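Local coordinates for protein putative oxidoreductase (Bacteroides fragilis NCTC 9343, PDB 3EOF) that binds flavin mononucleotide and probably works as an oxidoreductase of the nitroreductase family, at residues K7-I12 with L120-G125; N211-E214 with Q218-T221. One frame throughout, in Å; residues are numbered along the deposited sequence.

Two contacts in one subunit illustrate how a dimeric flavoprotein can join the second subunit at separate places. Interaction 1 belongs to the flavin mononucleotide pocket: a loop that binds the phosphate is held by a glutamate on helix 100-123. Interaction 2 lies outside the flavin pocket, in the turn between helices 202-209 and 216-224, where the side chain of Val219 is still about 12 Å from a bound flavin. The centres of the contacts are about 30 Å apart and their nearest atoms about 13 Å, so they do not touch. Both nevertheless reach the second subunit, through Arg9 in interaction 1 and Gln218 in interaction 2.

Interaction 1 of 2, residues K7-I12 with L120-G125; sequences KNRRTI and LAEEAG. With FMN (flavin mononucleotide), chain C.
Arg9 and Glu122 meet side-on in a two-pronged salt bridge. Arg9 NE donates to Glu122 OE1 at 2.9 Å, and Arg9 NH2 reaches Glu122 OE2 at 2.8 Å, both bonds being fairly straight. Each carboxylate oxygen uses its syn lone pair, and the guanidinium and carboxylate planes lie only 14° apart. The bend of the arginine at chi3 (-59°) turns this NE edge to the glutamate, while NH1 extends to the flavin mononucleotide, giving Arg9 NH1 to FMN O1P 2.8 Å. Glu122 thus acts as a second-shell residue that fixes the rotation of an arginine that contacts the phosphate directly, and its charge probably tempers that of the arginine. In the nitroreductase fold seen here the flavin site is shared between subunits: Thr37 N of the second subunit is hydrogen-bonded to the FMN. Arg34 O of that subunit is a further partner of Arg9 NH1. Thr11 adds two hydrogen bonds to the phosphate, from its backbone N to FMN O3P (2.8 Å) and from OG1 to FMN O1P (2.7 Å). Arg10 meets the helix through its backbone, by a water that donates to both Arg10 O and Glu122 OE2. The Arg10 side chain curls back instead, and both NE and NH2 grip Asn8 O.

Interaction 2 of 2, residues N211-E214 with Q218-T221; sequences NQKE and QVFT
The turn joining helices 202-209 and 216-224 folds back on the second helix, and Glu214 of the turn is tied to Gln218 of the helix by a hydrogen bond from backbone to side chain. Glu214 N lies 2.8 Å from Gln218 OE1, and the N-H meets the oxygen almost end-on to its C=O bond (166°). Gln218 CG stands beside the backbone N (chi1 -72°) with the chain extended beyond it, carrying the amide back toward the turn. The same oxygen accepts from Thr215 N, so one side-chain amide gathers two backbone N-H groups of the linker. A water bridges Gln218 NE2 to Glu214 OE1, and NE2 also donates to Asn92 O of the second subunit. Upstream, a Schellman motif with Gln212 at C-prime ends helix 202-209 and redirects the chain into this turn. The aliphatic part of Lys213 runs obliquely over the side chains of Gln218 and Val219: CB and CD each lie 3.9 Å from Gln218 CB, and CG is 3.9 Å from Val219 CG2. A bend at chi2 (-57°) keeps the chain close to the helix, and its NZ ends in a salt bridge to Asp222. The Asn211 side chain lies roughly perpendicular to that of Val219, Asn211 ND2 coming within 3.5 Å of Val219 CG1 while bonding to Phe207 O.

Interaction 1 of 2, residues K7-I12 with L120-G125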
loop_
_atom_site.group_PDB
_atom_site.type_symbol
_atom_site.label_atom_id
_atom_site.label_comp_id
_atom_site.label_asym_id
_atom_site.label_seq_id
_atom_site.Cartn_x
_atom_site.Cartn_y
_atom_site.Cartn_z
ATOM N N LYS A 7 -15.538 4.004 9.369
ATOM C CA LYS A 7 -16.008 3.152 10.456
ATOM C C LYS A 7 -17.071 2.185 9.936
ATOM O O LYS A 7 -17.115 1.015 10.321
ATOM C CB LYS A 7 -16.594 4.008 11.611
ATOM C CG LYS A 7 -15.529 4.669 12.498
ATOM C CD LYS A 7 -16.059 5.548 13.658
ATOM C CE LYS A 7 -14.900 5.919 14.635
ATOM N NZ LYS A 7 -15.317 6.614 15.905
ATOM N N ASN A 8 -17.912 2.705 9.044
ATOM C CA ASN A 8 -19.045 1.982 8.469
ATOM C C ASN A 8 -18.856 1.453 7.082
ATOM O O ASN A 8 -19.820 1.030 6.461
ATOM C CB ASN A 8 -20.245 2.919 8.506
ATOM C CG ASN A 8 -20.665 3.177 9.910
ATOM O OD1 ASN A 8 -20.938 2.235 10.652
ATOM N ND2 ASN A 8 -20.670 4.434 10.312
ATOM N N ARG A 9 -17.624 1.448 6.605
ATOM C CA ARG A 9 -17.351 1.020 5.264
ATOM C C ARG A 9 -17.433 -0.506 5.130
ATOM O O ARG A 9 -17.251 -1.279 6.064
ATOM C CB ARG A 9 -15.976 1.525 4.754
ATOM C CG ARG A 9 -14.741 0.756 5.321
ATOM C CD ARG A 9 -13.522 0.908 4.482
ATOM N NE ARG A 9 -13.777 0.431 3.149
ATOM C CZ ARG A 9 -13.731 -0.849 2.768
ATOM N NH1 ARG A 9 -13.392 -1.799 3.621
ATOM N NH2 ARG A 9 -14.005 -1.171 1.519
ATOM N N ARG A 10 -17.741 -0.909 3.924
ATOM C CA ARG A 10 -17.755 -2.284 3.587
ATOM C C ARG A 10 -17.508 -2.349 2.102
ATOM O O ARG A 10 -17.801 -1.395 1.372
ATOM C CB ARG A 10 -19.080 -2.921 4.015
ATOM C CG ARG A 10 -20.269 -2.380 3.337
ATOM C CD ARG A 10 -21.436 -2.461 4.243
ATOM N NE ARG A 10 -21.380 -1.458 5.293
ATOM C CZ ARG A 10 -22.130 -1.489 6.393
ATOM N NH1 ARG A 10 -22.975 -2.492 6.603
ATOM N NH2 ARG A 10 -22.019 -0.538 7.311
ATOM N N THR A 11 -16.972 -3.483 1.678
ATOM C CA THR A 11 -16.672 -3.736 0.298
ATOM C C THR A 11 -18.006 -3.947 -0.434
ATOM O O THR A 11 -18.894 -4.636 0.068
ATOM C CB THR A 11 -15.739 -5.016 0.127
ATOM O OG1 THR A 11 -14.409 -4.710 0.552
ATOM C CG2 THR A 11 -15.650 -5.420 -1.300
ATOM N N ILE A 12 -18.094 -3.385 -1.642
ATOM C CA ILE A 12 -19.277 -3.468 -2.450
ATOM C C ILE A 12 -18.861 -4.135 -3.722
ATOM O O ILE A 12 -17.888 -3.697 -4.371
ATOM C CB ILE A 12 -19.874 -2.075 -2.740
ATOM C CG1 ILE A 12 -20.261 -1.364 -1.424
ATOM C CG2 ILE A 12 -21.032 -2.216 -3.682
ATOM C CD1 ILE A 12 -21.383 -2.047 -0.624
ATOM N N LEU A 120 -11.830 8.090 -0.915
ATOM C CA LEU A 120 -12.483 9.240 -1.532
ATOM C C LEU A 120 -13.719 8.781 -2.302
ATOM O O LEU A 120 -14.750 9.419 -2.245
ATOM C CB LEU A 120 -11.517 10.002 -2.435
ATOM C CG LEU A 120 -10.433 10.798 -1.695
ATOM C CD1 LEU A 120 -9.402 11.276 -2.688
ATOM C CD2 LEU A 120 -10.967 11.983 -0.915
ATOM N N ALA A 121 -13.600 7.661 -3.004
ATOM C CA ALA A 121 -14.686 7.080 -3.759
ATOM C C ALA A 121 -15.838 6.730 -2.824
ATOM O O ALA A 121 -16.978 7.121 -3.028
ATOM C CB ALA A 121 -14.171 5.839 -4.542
ATOM N N GLU A 122 -15.533 6.046 -1.742
ATOM C CA GLU A 122 -16.567 5.720 -0.753
ATOM C C GLU A 122 -17.191 6.955 -0.124
ATOM O O GLU A 122 -18.392 6.992 0.101
ATOM C CB GLU A 122 -16.025 4.767 0.284
ATOM C CG GLU A 122 -15.755 3.377 -0.301
ATOM C CD GLU A 122 -15.103 2.421 0.706
ATOM O OE1 GLU A 122 -14.600 2.885 1.743
ATOM O OE2 GLU A 122 -15.083 1.213 0.456
ATOM N N GLU A 123 -16.397 7.984 0.103
ATOM C CA GLU A 123 -16.907 9.240 0.632
ATOM C C GLU A 123 -17.874 9.877 -0.379
ATOM O O GLU A 123 -18.852 10.520 0.030
ATOM C CB GLU A 123 -15.753 10.199 0.937
ATOM C CG GLU A 123 -16.131 11.418 1.802
ATOM C CD GLU A 123 -16.598 11.033 3.207
ATOM O OE1 GLU A 123 -16.455 9.857 3.580
ATOM O OE2 GLU A 123 -17.089 11.910 3.953
ATOM N N ALA A 124 -17.587 9.695 -1.679
ATOM C CA ALA A 124 -18.440 10.162 -2.774
ATOM C C ALA A 124 -19.664 9.243 -3.002
ATOM O O ALA A 124 -20.424 9.441 -3.936
ATOM C CB ALA A 124 -17.639 10.298 -4.069
ATOM N N GLY A 125 -19.888 8.256 -2.153
ATOM C CA GLY A 125 -21.086 7.425 -2.306
ATOM C C GLY A 125 -20.882 6.214 -3.207
ATOM O O GLY A 125 -21.814 5.504 -3.513
HETATM N N1 FMN C . -12.727 -9.287 -2.458
HETATM C C2 FMN C . -13.164 -10.186 -3.437
HETATM O O2 FMN C . -14.365 -10.483 -3.541
HETATM N N3 FMN C . -12.256 -10.800 -4.302
HETATM C C4 FMN C . -10.871 -10.551 -4.242
HETATM O O4 FMN C . -10.145 -10.786 -5.282
HETATM C C4A FMN C . -10.445 -9.645 -3.221
HETATM N N5 FMN C . -9.095 -9.352 -3.091
HETATM C C5A FMN C . -8.633 -8.443 -2.152
HETATM C C6 FMN C . -7.253 -8.199 -2.112
HETATM C C7 FMN C . -6.716 -7.316 -1.192
HETATM C C7M FMN C . -5.227 -7.123 -1.191
HETATM C C8 FMN C . -7.559 -6.672 -0.289
HETATM C C8M FMN C . -6.999 -5.554 0.525
HETATM C C9 FMN C . -8.952 -6.913 -0.323
HETATM C C9A FMN C . -9.526 -7.810 -1.258
HETATM N N10 FMN C . -10.908 -8.111 -1.354
HETATM C C10 FMN C . -11.361 -9.017 -2.330
HETATM C "C1'" FMN C . -11.937 -7.545 -0.379
HETATM C "C2'" FMN C . -11.804 -8.270 0.953
HETATM O "O2'" FMN C . -12.297 -9.606 0.790
HETATM C "C3'" FMN C . -12.464 -7.498 2.079
HETATM O "O3'" FMN C . -11.807 -6.247 2.356
HETATM C "C4'" FMN C . -12.531 -8.306 3.383
HETATM O "O4'" FMN C . -13.435 -9.386 3.258
HETATM C "C5'" FMN C . -13.088 -7.446 4.482
HETATM O "O5'" FMN C . -14.317 -6.947 3.951
HETATM P P FMN C . -14.696 -5.362 4.015
HETATM O O1P FMN C . -13.722 -4.534 3.150
HETATM O O2P FMN C . -14.578 -4.916 5.450
HETATM O O3P FMN C . -16.176 -5.312 3.608
HETATM O O HOH W 1 -17.216 0.084 -0.808
#

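Interaction 2 of 2, residues N211-E214 with Q218-T221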
loop_
_atom_site.group_PDB
_atom_site.type_symbol
_atom_site.label_atom_id
_atom_site.label_comp_id
_atom_site.label_asym_id
_atom_site.label_seq_id
_atom_site.Cartn_x
_atom_site.Cartn_y
_atom_site.Cartn_z
ATOM N N ASN A 211 -17.122 -25.743 3.325
ATOM C CA ASN A 211 -15.796 -26.090 2.838
ATOM C C ASN A 211 -15.268 -27.421 3.374
ATOM O O ASN A 211 -14.149 -27.793 3.085
ATOM C CB ASN A 211 -14.835 -24.932 3.084
ATOM C CG ASN A 211 -14.934 -23.875 2.018
ATOM O OD1 ASN A 211 -14.544 -24.122 0.876
ATOM N ND2 ASN A 211 -15.428 -22.688 2.376
ATOM N N GLN A 212 -16.112 -28.146 4.109
ATOM C CA GLN A 212 -15.802 -29.457 4.664
ATOM C C GLN A 212 -14.656 -29.440 5.666
ATOM O O GLN A 212 -13.937 -30.424 5.801
ATOM C CB GLN A 212 -15.451 -30.459 3.549
ATOM C CG GLN A 212 -16.397 -30.523 2.351
ATOM C CD GLN A 212 -17.772 -31.005 2.727
ATOM O OE1 GLN A 212 -18.508 -30.331 3.458
ATOM N NE2 GLN A 212 -18.145 -32.174 2.205
ATOM N N LYS A 213 -14.516 -28.346 6.401
ATOM C CA LYS A 213 -13.407 -28.187 7.349
ATOM C C LYS A 213 -13.951 -28.204 8.749
ATOM O O LYS A 213 -15.160 -28.194 8.939
ATOM C CB LYS A 213 -12.648 -26.871 7.077
ATOM C CG LYS A 213 -12.002 -26.802 5.689
ATOM C CD LYS A 213 -11.029 -27.977 5.453
ATOM C CE LYS A 213 -10.534 -28.042 4.010
ATOM N NZ LYS A 213 -9.591 -29.183 3.903
ATOM N N GLU A 214 -13.056 -28.245 9.725
ATOM C CA GLU A 214 -13.446 -28.268 11.125
ATOM C C GLU A 214 -13.237 -26.906 11.741
ATOM O O GLU A 214 -14.004 -26.484 12.597
ATOM C CB GLU A 214 -12.684 -29.397 11.842
ATOM C CG GLU A 214 -13.182 -30.776 11.310
ATOM C CD GLU A 214 -12.424 -32.026 11.794
ATOM O OE1 GLU A 214 -11.367 -31.917 12.469
ATOM O OE2 GLU A 214 -12.892 -33.145 11.450
ATOM N N GLN A 218 -8.491 -23.575 8.620
ATOM C CA GLN A 218 -8.337 -24.634 7.634
ATOM C C GLN A 218 -8.916 -24.219 6.288
ATOM O O GLN A 218 -8.418 -24.653 5.255
ATOM C CB GLN A 218 -8.991 -25.921 8.088
ATOM C CG GLN A 218 -8.247 -26.607 9.217
ATOM C CD GLN A 218 -9.057 -27.660 9.908
ATOM O OE1 GLN A 218 -10.243 -27.821 9.647
ATOM N NE2 GLN A 218 -8.425 -28.398 10.792
ATOM N N VAL A 219 -9.957 -23.380 6.289
ATOM C CA VAL A 219 -10.541 -22.962 5.021
ATOM C C VAL A 219 -9.494 -22.114 4.305
ATOM O O VAL A 219 -9.297 -22.214 3.097
ATOM C CB VAL A 219 -11.833 -22.187 5.211
ATOM C CG1 VAL A 219 -12.387 -21.749 3.845
ATOM C CG2 VAL A 219 -12.860 -23.053 5.984
ATOM N N PHE A 220 -8.814 -21.270 5.058
ATOM C CA PHE A 220 -7.781 -20.450 4.463
ATOM C C PHE A 220 -6.545 -21.188 3.987
ATOM O O PHE A 220 -6.047 -20.916 2.901
ATOM C CB PHE A 220 -7.393 -19.354 5.434
ATOM C CG PHE A 220 -8.461 -18.340 5.609
ATOM C CD1 PHE A 220 -8.550 -17.269 4.754
ATOM C CD2 PHE A 220 -9.389 -18.460 6.607
ATOM C CE1 PHE A 220 -9.544 -16.368 4.879
ATOM C CE2 PHE A 220 -10.377 -17.521 6.748
ATOM C CZ PHE A 220 -10.458 -16.487 5.886
ATOM N N THR A 221 -6.050 -22.113 4.808
ATOM C CA THR A 221 -4.829 -22.843 4.515
ATOM C C THR A 221 -5.056 -23.956 3.507
ATOM O O THR A 221 -4.183 -24.241 2.709
ATOM C CB THR A 221 -4.238 -23.501 5.797
ATOM O OG1 THR A 221 -5.126 -24.520 6.284
ATOM C CG2 THR A 221 -4.031 -22.472 6.902
HETATM O O HOH W 2 -9.399 -30.386 12.631
#